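Local coordinates for protein MmeI (Methylophilus methylotrophus, PDB 5HR4) that recognises and cleaves specific DNA as a single-chain restriction-modification enzyme and probably methylates adenine at N6 with S-adenosyl-L-methionine as methyl donor, at residues L188-R192 with L261-L266; L298-I302 with F417-I421; V714-R718 with A730-F736. All coordinates share one frame. Residue numbers count along the deposited sequence, not the author numbering.

Contact 1 (L188-R192 with L261-L266); sequences LYLVR and LFEEPL
In the helical spacer region of MmeI, an arginine on a helix clamps the backbone of a loop where a neighbouring helix runs out. Residues 188-192 are one turn in the middle of helix 183-200, closed by Arg-192 N to Leu-188 O at 2.9 Å. Segment 261-266 starts in the short, weakly bonded helix 259-262; from Glu-264 to Leu-266 the backbone is extended. The CA atoms come nearest at Arg-192 and Leu-261, 7.1 Å apart, and at Tyr-189 and Leu-266, 7.7 Å.

Arg-192 buries most. With chi1 m and chi2 and chi3 both t, it stretches out so that NE donates to Leu-261 O at 2.9 Å and NH2 to Glu-264 O at 2.7 Å; a weak third bond joins NH2 to Leu-261 O at 3.4 Å. Both carbonyls lie near the guanidinium plane, while Phe-262 CD1 and Leu-266 CD1 cover its opposite faces. Phe-233, on helix 225-235, adds a cation-pi contact.

Leu-266 (m, t) points toward the helix and packs its CD1 4.2 Å from Leu-188 CG and 4.2 Å from Tyr-189 CD2. Leu-261 (t, p) packs on Val-191 and the aliphatic part of Arg-192, its CD1 3.7 Å from Val-191 CG1 and 3.7 Å from Arg-192 CG. Glu-264 OE1 is hydrogen-bonded to His-184, one turn before Leu-188 on helix 183-200. Leu-188 (t, p) reaches between these partners, its CD1 3.5 Å from Leu-261 O and 3.9 Å from Leu-261 CD1.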
loop_
_atom_site.group_PDB
_atom_site.type_symbol
_atom_site.label_atom_id
_atom_site.label_comp_id
_atom_site.label_asym_id
_atom_site.label_seq_id
_atom_site.Cartn_x
_atom_site.Cartn_y
_atom_site.Cartn_z
ATOM N N LEU A 188 -23.080 -11.961 9.932
ATOM C CA LEU A 188 -23.477 -11.651 11.299
ATOM C C LEU A 188 -23.557 -12.902 12.165
ATOM O O LEU A 188 -23.295 -12.827 13.374
ATOM C CB LEU A 188 -24.802 -10.899 11.293
ATOM C CG LEU A 188 -25.617 -10.573 12.553
ATOM C CD1 LEU A 188 -24.794 -9.948 13.658
ATOM C CD2 LEU A 188 -26.707 -9.629 12.144
ATOM N N TYR A 189 -23.905 -14.053 11.585
ATOM C CA TYR A 189 -23.821 -15.301 12.339
ATOM C C TYR A 189 -22.426 -15.475 12.916
ATOM O O TYR A 189 -22.258 -15.756 14.108
ATOM C CB TYR A 189 -24.170 -16.481 11.438
ATOM C CG TYR A 189 -24.631 -17.738 12.151
ATOM C CD1 TYR A 189 -23.715 -18.669 12.616
ATOM C CD2 TYR A 189 -25.987 -18.009 12.319
ATOM C CE1 TYR A 189 -24.125 -19.826 13.255
ATOM C CE2 TYR A 189 -26.406 -19.156 12.960
ATOM C CZ TYR A 189 -25.476 -20.065 13.434
ATOM O OH TYR A 189 -25.896 -21.228 14.070
ATOM N N LEU A 190 -21.405 -15.254 12.089
ATOM C CA LEU A 190 -20.043 -15.597 12.481
ATOM C C LEU A 190 -19.512 -14.604 13.506
ATOM O O LEU A 190 -18.971 -14.984 14.553
ATOM C CB LEU A 190 -19.155 -15.636 11.242
ATOM C CG LEU A 190 -17.865 -16.436 11.419
ATOM C CD1 LEU A 190 -18.099 -17.939 11.186
ATOM C CD2 LEU A 190 -16.778 -15.885 10.514
ATOM N N VAL A 191 -19.690 -13.318 13.229
ATOM C CA VAL A 191 -19.326 -12.283 14.184
ATOM C C VAL A 191 -20.070 -12.458 15.517
ATOM O O VAL A 191 -19.521 -12.164 16.584
ATOM C CB VAL A 191 -19.579 -10.918 13.516
ATOM C CG1 VAL A 191 -20.652 -10.113 14.247
ATOM C CG2 VAL A 191 -18.267 -10.145 13.319
ATOM N N ARG A 192 -21.301 -12.968 15.498
ATOM C CA ARG A 192 -21.940 -13.344 16.757
ATOM C C ARG A 192 -21.177 -14.466 17.461
ATOM O O ARG A 192 -20.867 -14.358 18.655
ATOM C CB ARG A 192 -23.392 -13.745 16.521
ATOM C CG ARG A 192 -24.330 -12.558 16.325
ATOM C CD ARG A 192 -25.640 -13.019 15.703
ATOM N NE ARG A 192 -26.627 -11.951 15.664
ATOM C CZ ARG A 192 -27.940 -12.156 15.658
ATOM N NH1 ARG A 192 -28.414 -13.396 15.697
ATOM N NH2 ARG A 192 -28.777 -11.125 15.638
ATOM N N LEU A 261 -25.956 -5.922 17.790
ATOM C CA LEU A 261 -25.350 -7.206 17.470
ATOM C C LEU A 261 -26.336 -8.348 17.574
ATOM O O LEU A 261 -26.178 -9.335 16.859
ATOM C CB LEU A 261 -24.146 -7.470 18.386
ATOM C CG LEU A 261 -23.445 -8.840 18.401
ATOM C CD1 LEU A 261 -22.904 -9.214 17.034
ATOM C CD2 LEU A 261 -22.324 -8.867 19.432
ATOM N N PHE A 262 -27.362 -8.256 18.423
ATOM C CA PHE A 262 -28.235 -9.412 18.631
ATOM C C PHE A 262 -29.701 -9.151 18.282
ATOM O O PHE A 262 -30.564 -10.019 18.537
ATOM C CB PHE A 262 -28.089 -9.917 20.072
ATOM C CG PHE A 262 -26.845 -10.723 20.278
ATOM C CD1 PHE A 262 -26.793 -12.045 19.867
ATOM C CD2 PHE A 262 -25.700 -10.143 20.817
ATOM C CE1 PHE A 262 -25.622 -12.800 20.018
ATOM C CE2 PHE A 262 -24.528 -10.888 20.965
ATOM C CZ PHE A 262 -24.490 -12.222 20.560
ATOM N N GLU A 263 -30.002 -8.004 17.664
ATOM C CA GLU A 263 -31.388 -7.598 17.512
ATOM C C GLU A 263 -32.079 -8.326 16.375
ATOM O O GLU A 263 -33.293 -8.550 16.442
ATOM C CB GLU A 263 -31.466 -6.090 17.304
ATOM C CG GLU A 263 -31.054 -5.587 15.952
ATOM C CD GLU A 263 -31.227 -4.077 15.873
ATOM O OE1 GLU A 263 -31.794 -3.517 16.842
ATOM O OE2 GLU A 263 -30.800 -3.452 14.869
ATOM N N GLU A 264 -31.330 -8.729 15.331
ATOM C CA GLU A 264 -31.989 -9.266 14.154
ATOM C C GLU A 264 -32.146 -10.775 14.264
ATOM O O GLU A 264 -31.161 -11.479 14.487
ATOM C CB GLU A 264 -31.213 -8.935 12.896
ATOM C CG GLU A 264 -31.877 -9.473 11.656
ATOM C CD GLU A 264 -31.059 -9.247 10.402
ATOM O OE1 GLU A 264 -29.913 -8.761 10.532
ATOM O OE2 GLU A 264 -31.561 -9.555 9.289
ATOM N N PRO A 265 -33.354 -11.309 14.103
ATOM C CA PRO A 265 -33.492 -12.763 13.992
ATOM C C PRO A 265 -32.848 -13.248 12.697
ATOM O O PRO A 265 -32.871 -12.560 11.672
ATOM C CB PRO A 265 -35.015 -12.970 13.992
ATOM C CG PRO A 265 -35.523 -11.744 13.306
ATOM C CD PRO A 265 -34.631 -10.619 13.823
ATOM N N LEU A 266 -32.259 -14.437 12.754
ATOM C CA LEU A 266 -31.498 -14.961 11.638
ATOM C C LEU A 266 -32.029 -16.337 11.288
ATOM O O LEU A 266 -32.402 -17.100 12.194
ATOM C CB LEU A 266 -30.001 -15.082 11.969
ATOM C CG LEU A 266 -29.148 -13.830 11.874
ATOM C CD1 LEU A 266 -27.713 -14.149 12.291
ATOM C CD2 LEU A 266 -29.195 -13.232 10.467
#

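Contact 2 (L298-I302 with F417-I421); sequences LFQSI and FPAQI. With SFG (sinefungin), chain H.
Helix 292-301 ends against the first turns of helix 416-440, beside the cofactor pocket of the methyltransferase, a Rossmann-like fold. Residues 298-301 are the closing turn of the first helix, with Ser-301 N and OG both bonded to Leu-298 O at 3.1 Å, and Ile-302 has left the helix. Residues 417-421 are regular helix, Ile-421 N to Phe-417 O being 2.9 Å. The backbones come close, with Phe-299 CA 5.7 Å from Pro-418 CA.

Aliphatic packing onto an aromatic ring makes up one part. Phe-417 (chi1 t) points toward helix 292-301 and takes Ile-302 CD1 at 3.5 Å from its CD2, while Leu-298 CG approaches the ring edge 4.0 Å from Phe-417 CE2. The reverse pairing is a CH-pi contact: Pro-418 CB sits over the face of the Phe-299 ring, 4.0 Å from its centroid, and Pro-418 CG is 3.5 Å from Phe-299 CE1. Purely aliphatic contact is supplied by Ile-421 (m, t), whose CD1 lies 4.0 Å from Leu-298 CD2 and 3.9 Å from Phe-299 CB.

As for the ligand, Phe-299 (chi1 t) brings CZ to 3.1 Å from O3' of sinefungin. Glu-413, at the end of strand 409-413, hydrogen-bonds the same ligand. The two segments meet through apolar side chains, so hydrophobic burial, close fit and one CH-pi contact hold the helices together, and the proline-backed phenylalanine forms part of the pocket wall.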
loop_
_atom_site.group_PDB
_atom_site.type_symbol
_atom_site.label_atom_id
_atom_site.label_comp_id
_atom_site.label_asym_id
_atom_site.label_seq_id
_atom_site.Cartn_x
_atom_site.Cartn_y
_atom_site.Cartn_z
ATOM N N LEU A 298 -8.372 -12.864 10.339
ATOM C CA LEU A 298 -9.714 -13.378 10.083
ATOM C C LEU A 298 -10.323 -12.727 8.847
ATOM O O LEU A 298 -10.744 -13.406 7.898
ATOM C CB LEU A 298 -10.589 -13.118 11.300
ATOM C CG LEU A 298 -12.047 -13.472 11.079
ATOM C CD1 LEU A 298 -12.163 -14.947 10.792
ATOM C CD2 LEU A 298 -12.837 -13.076 12.322
ATOM N N PHE A 299 -10.380 -11.394 8.863
ATOM C CA PHE A 299 -10.778 -10.607 7.704
ATOM C C PHE A 299 -10.106 -11.111 6.429
ATOM O O PHE A 299 -10.762 -11.314 5.406
ATOM C CB PHE A 299 -10.439 -9.142 8.013
ATOM C CG PHE A 299 -10.377 -8.236 6.822
ATOM C CD1 PHE A 299 -11.281 -8.341 5.780
ATOM C CD2 PHE A 299 -9.422 -7.225 6.780
ATOM C CE1 PHE A 299 -11.211 -7.488 4.683
ATOM C CE2 PHE A 299 -9.350 -6.364 5.688
ATOM C CZ PHE A 299 -10.255 -6.493 4.639
ATOM N N GLN A 300 -8.796 -11.360 6.482
ATOM C CA GLN A 300 -8.070 -11.716 5.266
ATOM C C GLN A 300 -8.340 -13.150 4.819
ATOM O O GLN A 300 -8.309 -13.431 3.619
ATOM C CB GLN A 300 -6.578 -11.498 5.472
ATOM C CG GLN A 300 -6.141 -10.040 5.393
ATOM C CD GLN A 300 -4.623 -9.908 5.376
ATOM O OE1 GLN A 300 -4.047 -8.852 5.677
ATOM N NE2 GLN A 300 -3.967 -10.999 5.039
ATOM N N SER A 301 -8.645 -14.055 5.744
ATOM C CA SER A 301 -8.678 -15.480 5.445
ATOM C C SER A 301 -9.926 -15.927 4.706
ATOM O O SER A 301 -10.025 -17.109 4.343
ATOM C CB SER A 301 -8.595 -16.284 6.735
ATOM O OG SER A 301 -9.889 -16.346 7.307
ATOM N N ILE A 302 -10.903 -15.053 4.524
ATOM C CA ILE A 302 -12.107 -15.427 3.809
ATOM C C ILE A 302 -12.082 -14.906 2.375
ATOM O O ILE A 302 -13.121 -14.857 1.725
ATOM C CB ILE A 302 -13.380 -14.965 4.539
ATOM C CG1 ILE A 302 -13.469 -13.433 4.587
ATOM C CG2 ILE A 302 -13.474 -15.562 5.939
ATOM C CD1 ILE A 302 -14.822 -12.862 4.083
ATOM N N PHE A 417 -18.275 -8.311 5.705
ATOM C CA PHE A 417 -17.682 -9.080 6.794
ATOM C C PHE A 417 -16.705 -8.226 7.600
ATOM O O PHE A 417 -16.893 -8.108 8.826
ATOM C CB PHE A 417 -17.064 -10.368 6.252
ATOM C CG PHE A 417 -16.578 -11.281 7.325
ATOM C CD1 PHE A 417 -17.435 -11.725 8.309
ATOM C CD2 PHE A 417 -15.258 -11.665 7.371
ATOM C CE1 PHE A 417 -16.978 -12.561 9.311
ATOM C CE2 PHE A 417 -14.793 -12.493 8.364
ATOM C CZ PHE A 417 -15.646 -12.941 9.334
ATOM N N PRO A 418 -15.706 -7.562 7.006
ATOM C CA PRO A 418 -14.903 -6.630 7.810
ATOM C C PRO A 418 -15.735 -5.528 8.447
ATOM O O PRO A 418 -15.416 -5.072 9.563
ATOM C CB PRO A 418 -13.888 -6.069 6.802
ATOM C CG PRO A 418 -14.486 -6.352 5.435
ATOM C CD PRO A 418 -15.265 -7.608 5.597
ATOM N N ALA A 419 -16.799 -5.083 7.780
ATOM C CA ALA A 419 -17.634 -4.049 8.387
ATOM C C ALA A 419 -18.345 -4.573 9.621
ATOM O O ALA A 419 -18.602 -3.805 10.553
ATOM C CB ALA A 419 -18.652 -3.504 7.383
ATOM N N GLN A 420 -18.648 -5.877 9.659
ATOM C CA GLN A 420 -19.210 -6.467 10.873
ATOM C C GLN A 420 -18.133 -6.729 11.925
ATOM O O GLN A 420 -18.378 -6.531 13.113
ATOM C CB GLN A 420 -19.963 -7.760 10.549
ATOM C CG GLN A 420 -21.184 -7.594 9.670
ATOM C CD GLN A 420 -22.490 -7.382 10.444
ATOM O OE1 GLN A 420 -22.475 -6.958 11.601
ATOM N NE2 GLN A 420 -23.639 -7.680 9.794
ATOM N N ILE A 421 -16.931 -7.167 11.522
ATOM C CA ILE A 421 -15.854 -7.366 12.498
ATOM C C ILE A 421 -15.536 -6.052 13.202
ATOM O O ILE A 421 -15.467 -5.990 14.430
ATOM C CB ILE A 421 -14.588 -7.936 11.831
ATOM C CG1 ILE A 421 -14.881 -9.108 10.925
ATOM C CG2 ILE A 421 -13.572 -8.378 12.908
ATOM C CD1 ILE A 421 -13.595 -9.684 10.285
HETATM N N SFG H . -7.042 -0.656 7.710
HETATM C CA SFG H . -7.777 -1.902 7.637
HETATM C C SFG H . -7.222 -2.811 8.717
HETATM O O SFG H . -6.287 -2.390 9.433
HETATM O OXT SFG H . -7.686 -3.961 8.907
HETATM C CB SFG H . -7.594 -2.543 6.266
HETATM C CG SFG H . -8.004 -1.525 5.213
HETATM C CD SFG H . -7.556 -2.094 3.885
HETATM N NE SFG H . -6.147 -1.781 3.749
HETATM C "C5'" SFG H . -8.371 -1.521 2.714
HETATM C "C4'" SFG H . -9.921 -1.698 2.859
HETATM O "O4'" SFG H . -10.516 -0.889 2.030
HETATM C "C3'" SFG H . -10.436 -3.088 2.448
HETATM O "O3'" SFG H . -10.919 -3.689 3.562
HETATM C "C2'" SFG H . -11.544 -2.844 1.382
HETATM O "O2'" SFG H . -12.734 -3.712 1.611
HETATM C "C1'" SFG H . -11.882 -1.608 1.565
HETATM N N9 SFG H . -12.256 -0.929 0.364
HETATM C C8 SFG H . -11.732 -1.051 -0.853
HETATM N N7 SFG H . -12.352 -0.192 -1.665
HETATM C C5 SFG H . -13.256 0.467 -0.940
HETATM C C6 SFG H . -14.156 1.442 -1.294
HETATM N N6 SFG H . -14.437 2.104 -2.544
HETATM N N1 SFG H . -14.980 1.967 -0.395
HETATM C C2 SFG H . -14.921 1.528 0.886
HETATM N N3 SFG H . -14.034 0.559 1.235
HETATM C C4 SFG H . -13.197 0.026 0.317
#

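Contact 3 (V714-R718 with A730-F736); sequences VQEFR and ASTPMKF
This helix-loop contact belongs to the target recognition domain: helix 705-719 holds the loop that follows helix 724-729, two side chains on the helix donating to loop carbonyls. Residues 714-718 are helical, with Arg-718 N to Val-714 O at 2.8 Å. Segment 730-736 is irregular, with a type I beta turn from Thr-732 to Lys-735; the nearest CA atoms are those of Gln-715 and Ala-730, 4.7 Å apart.

Gln-715 (t, t) satisfies Ala-730 O through NE2 at 2.6 Å, nearly straight at 168°. Arg-718, its chi1 to chi3 (-113°, 127°, 103°) between wells, donates from NH2 to Lys-735 O at 3.0 Å and 167°; NH2 also bonds Ser-729 O and NH1 bonds Thr-647 O, so the guanidinium ties three backbone carbonyls together. Thr-732 O, 3.3 Å from Arg-718 NH2 but badly angled, instead takes the weak turn bond from Lys-735 N at 3.5 Å. Phe-717 packs on a sugar of the bound DNA. Apolar contact completes the fit: Gln-715 CB meets Pro-733 CB at 3.7 Å, and Arg-718 CB meets Ala-730 CB at 3.7 Å.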
loop_
_atom_site.group_PDB
_atom_site.type_symbol
_atom_site.label_atom_id
_atom_site.label_comp_id
_atom_site.label_asym_id
_atom_site.label_seq_id
_atom_site.Cartn_x
_atom_site.Cartn_y
_atom_site.Cartn_z
ATOM N N VAL A 714 2.078 -16.678 -31.768
ATOM C CA VAL A 714 1.925 -15.258 -31.470
ATOM C C VAL A 714 0.493 -14.827 -31.731
ATOM O O VAL A 714 -0.173 -14.264 -30.852
ATOM C CB VAL A 714 2.922 -14.414 -32.284
ATOM C CG1 VAL A 714 2.612 -12.939 -32.134
ATOM C CG2 VAL A 714 4.362 -14.706 -31.849
ATOM N N GLN A 715 -0.023 -15.143 -32.924
ATOM C CA GLN A 715 -1.356 -14.691 -33.330
ATOM C C GLN A 715 -2.452 -15.211 -32.401
ATOM O O GLN A 715 -3.380 -14.473 -32.049
ATOM C CB GLN A 715 -1.632 -15.120 -34.771
ATOM C CG GLN A 715 -3.054 -14.802 -35.223
ATOM C CD GLN A 715 -3.212 -14.805 -36.716
ATOM O OE1 GLN A 715 -3.485 -15.849 -37.316
ATOM N NE2 GLN A 715 -3.036 -13.636 -37.335
ATOM N N GLU A 716 -2.372 -16.481 -31.997
ATOM C CA GLU A 716 -3.404 -17.020 -31.121
ATOM C C GLU A 716 -3.365 -16.352 -29.766
ATOM O O GLU A 716 -4.415 -16.025 -29.197
ATOM C CB GLU A 716 -3.250 -18.526 -30.977
ATOM C CG GLU A 716 -3.853 -19.246 -32.166
ATOM C CD GLU A 716 -3.166 -20.548 -32.502
ATOM O OE1 GLU A 716 -2.177 -20.898 -31.815
ATOM O OE2 GLU A 716 -3.625 -21.220 -33.460
ATOM N N PHE A 717 -2.161 -16.139 -29.230
ATOM C CA PHE A 717 -2.045 -15.449 -27.953
ATOM C C PHE A 717 -2.564 -14.030 -28.082
ATOM O O PHE A 717 -3.331 -13.556 -27.227
ATOM C CB PHE A 717 -0.590 -15.464 -27.461
ATOM C CG PHE A 717 -0.308 -14.492 -26.337
ATOM C CD1 PHE A 717 -0.477 -14.872 -25.006
ATOM C CD2 PHE A 717 0.116 -13.193 -26.609
ATOM C CE1 PHE A 717 -0.223 -13.959 -23.945
ATOM C CE2 PHE A 717 0.373 -12.282 -25.569
ATOM C CZ PHE A 717 0.199 -12.670 -24.235
ATOM N N ARG A 718 -2.180 -13.339 -29.164
ATOM C CA ARG A 718 -2.585 -11.944 -29.286
ATOM C C ARG A 718 -4.099 -11.796 -29.390
ATOM O O ARG A 718 -4.650 -10.812 -28.886
ATOM C CB ARG A 718 -1.876 -11.287 -30.465
ATOM C CG ARG A 718 -0.876 -10.213 -30.032
ATOM C CD ARG A 718 0.509 -10.403 -30.615
ATOM N NE ARG A 718 0.764 -9.488 -31.717
ATOM C CZ ARG A 718 1.977 -9.211 -32.198
ATOM N NH1 ARG A 718 3.059 -9.773 -31.666
ATOM N NH2 ARG A 718 2.112 -8.358 -33.210
ATOM N N ALA A 730 -2.765 -8.872 -33.733
ATOM C CA ALA A 730 -2.709 -10.287 -34.079
ATOM C C ALA A 730 -2.630 -10.514 -35.582
ATOM O O ALA A 730 -2.134 -11.562 -36.014
ATOM C CB ALA A 730 -3.926 -11.012 -33.504
ATOM N N SER A 731 -3.111 -9.564 -36.380
ATOM C CA SER A 731 -3.137 -9.659 -37.832
ATOM C C SER A 731 -1.875 -9.090 -38.483
ATOM O O SER A 731 -1.872 -8.846 -39.696
ATOM C CB SER A 731 -4.365 -8.938 -38.370
ATOM O OG SER A 731 -4.290 -7.564 -38.015
ATOM N N THR A 732 -0.834 -8.824 -37.688
ATOM C CA THR A 732 0.544 -8.668 -38.158
ATOM C C THR A 732 1.388 -9.516 -37.229
ATOM O O THR A 732 2.152 -8.993 -36.409
ATOM C CB THR A 732 1.011 -7.215 -38.125
ATOM O OG1 THR A 732 0.503 -6.607 -36.932
ATOM C CG2 THR A 732 0.509 -6.452 -39.331
ATOM N N PRO A 733 1.218 -10.839 -37.277
ATOM C CA PRO A 733 1.770 -11.681 -36.217
ATOM C C PRO A 733 3.261 -11.932 -36.319
ATOM O O PRO A 733 3.794 -12.639 -35.464
ATOM C CB PRO A 733 0.985 -12.982 -36.392
ATOM C CG PRO A 733 0.798 -13.049 -37.843
ATOM C CD PRO A 733 0.483 -11.643 -38.261
ATOM N N MET A 734 3.971 -11.417 -37.311
ATOM C CA MET A 734 5.405 -11.667 -37.337
ATOM C C MET A 734 6.222 -10.453 -36.933
ATOM O O MET A 734 7.444 -10.548 -36.838
ATOM C CB MET A 734 5.856 -12.176 -38.714
ATOM C CG MET A 734 5.202 -11.574 -39.913
ATOM S SD MET A 734 5.889 -12.415 -41.358
ATOM C CE MET A 734 7.116 -11.239 -41.915
ATOM N N LYS A 735 5.576 -9.330 -36.674
ATOM C CA LYS A 735 6.238 -8.108 -36.280
ATOM C C LYS A 735 5.955 -7.869 -34.808
ATOM O O LYS A 735 4.867 -8.187 -34.321
ATOM C CB LYS A 735 5.751 -6.923 -37.122
ATOM C CG LYS A 735 6.257 -6.943 -38.556
ATOM C CD LYS A 735 5.709 -5.787 -39.382
ATOM C CE LYS A 735 5.785 -6.114 -40.881
ATOM N NZ LYS A 735 4.912 -7.266 -41.307
ATOM N N PHE A 736 6.951 -7.335 -34.099
ATOM C CA PHE A 736 6.748 -6.948 -32.713
ATOM C C PHE A 736 5.559 -5.998 -32.632
ATOM O O PHE A 736 5.238 -5.290 -33.591
ATOM C CB PHE A 736 8.010 -6.270 -32.134
ATOM C CG PHE A 736 9.083 -7.228 -31.639
ATOM C CD1 PHE A 736 9.162 -8.532 -32.098
ATOM C CD2 PHE A 736 10.027 -6.800 -30.707
ATOM C CE1 PHE A 736 10.156 -9.395 -31.642
ATOM C CE2 PHE A 736 11.033 -7.659 -30.243
ATOM C CZ PHE A 736 11.087 -8.962 -30.711
#

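How the contacts relate
The contacts follow one another along the chain, each closing before the next opens. Contacts 1 and 2 are neighbours, their centres about 15 Å apart, joined by helix 416-440: its residues 417-421 belong to contact 2, and they also pack on residues 188-192 of contact 1. Leu-190 CD2 lies 3.4 Å from Phe-417 CZ, and Val-191 CG2 is 3.6 Å from Gln-420 O. Helix 183-200 thus packs directly on a methyltransferase helix that also backs the sinefungin pocket. Contact 3 stands apart in the target recognition domain, its centre about 55 Å and 44 Å from the centres of contacts 1 and 2, beside the bound DNA.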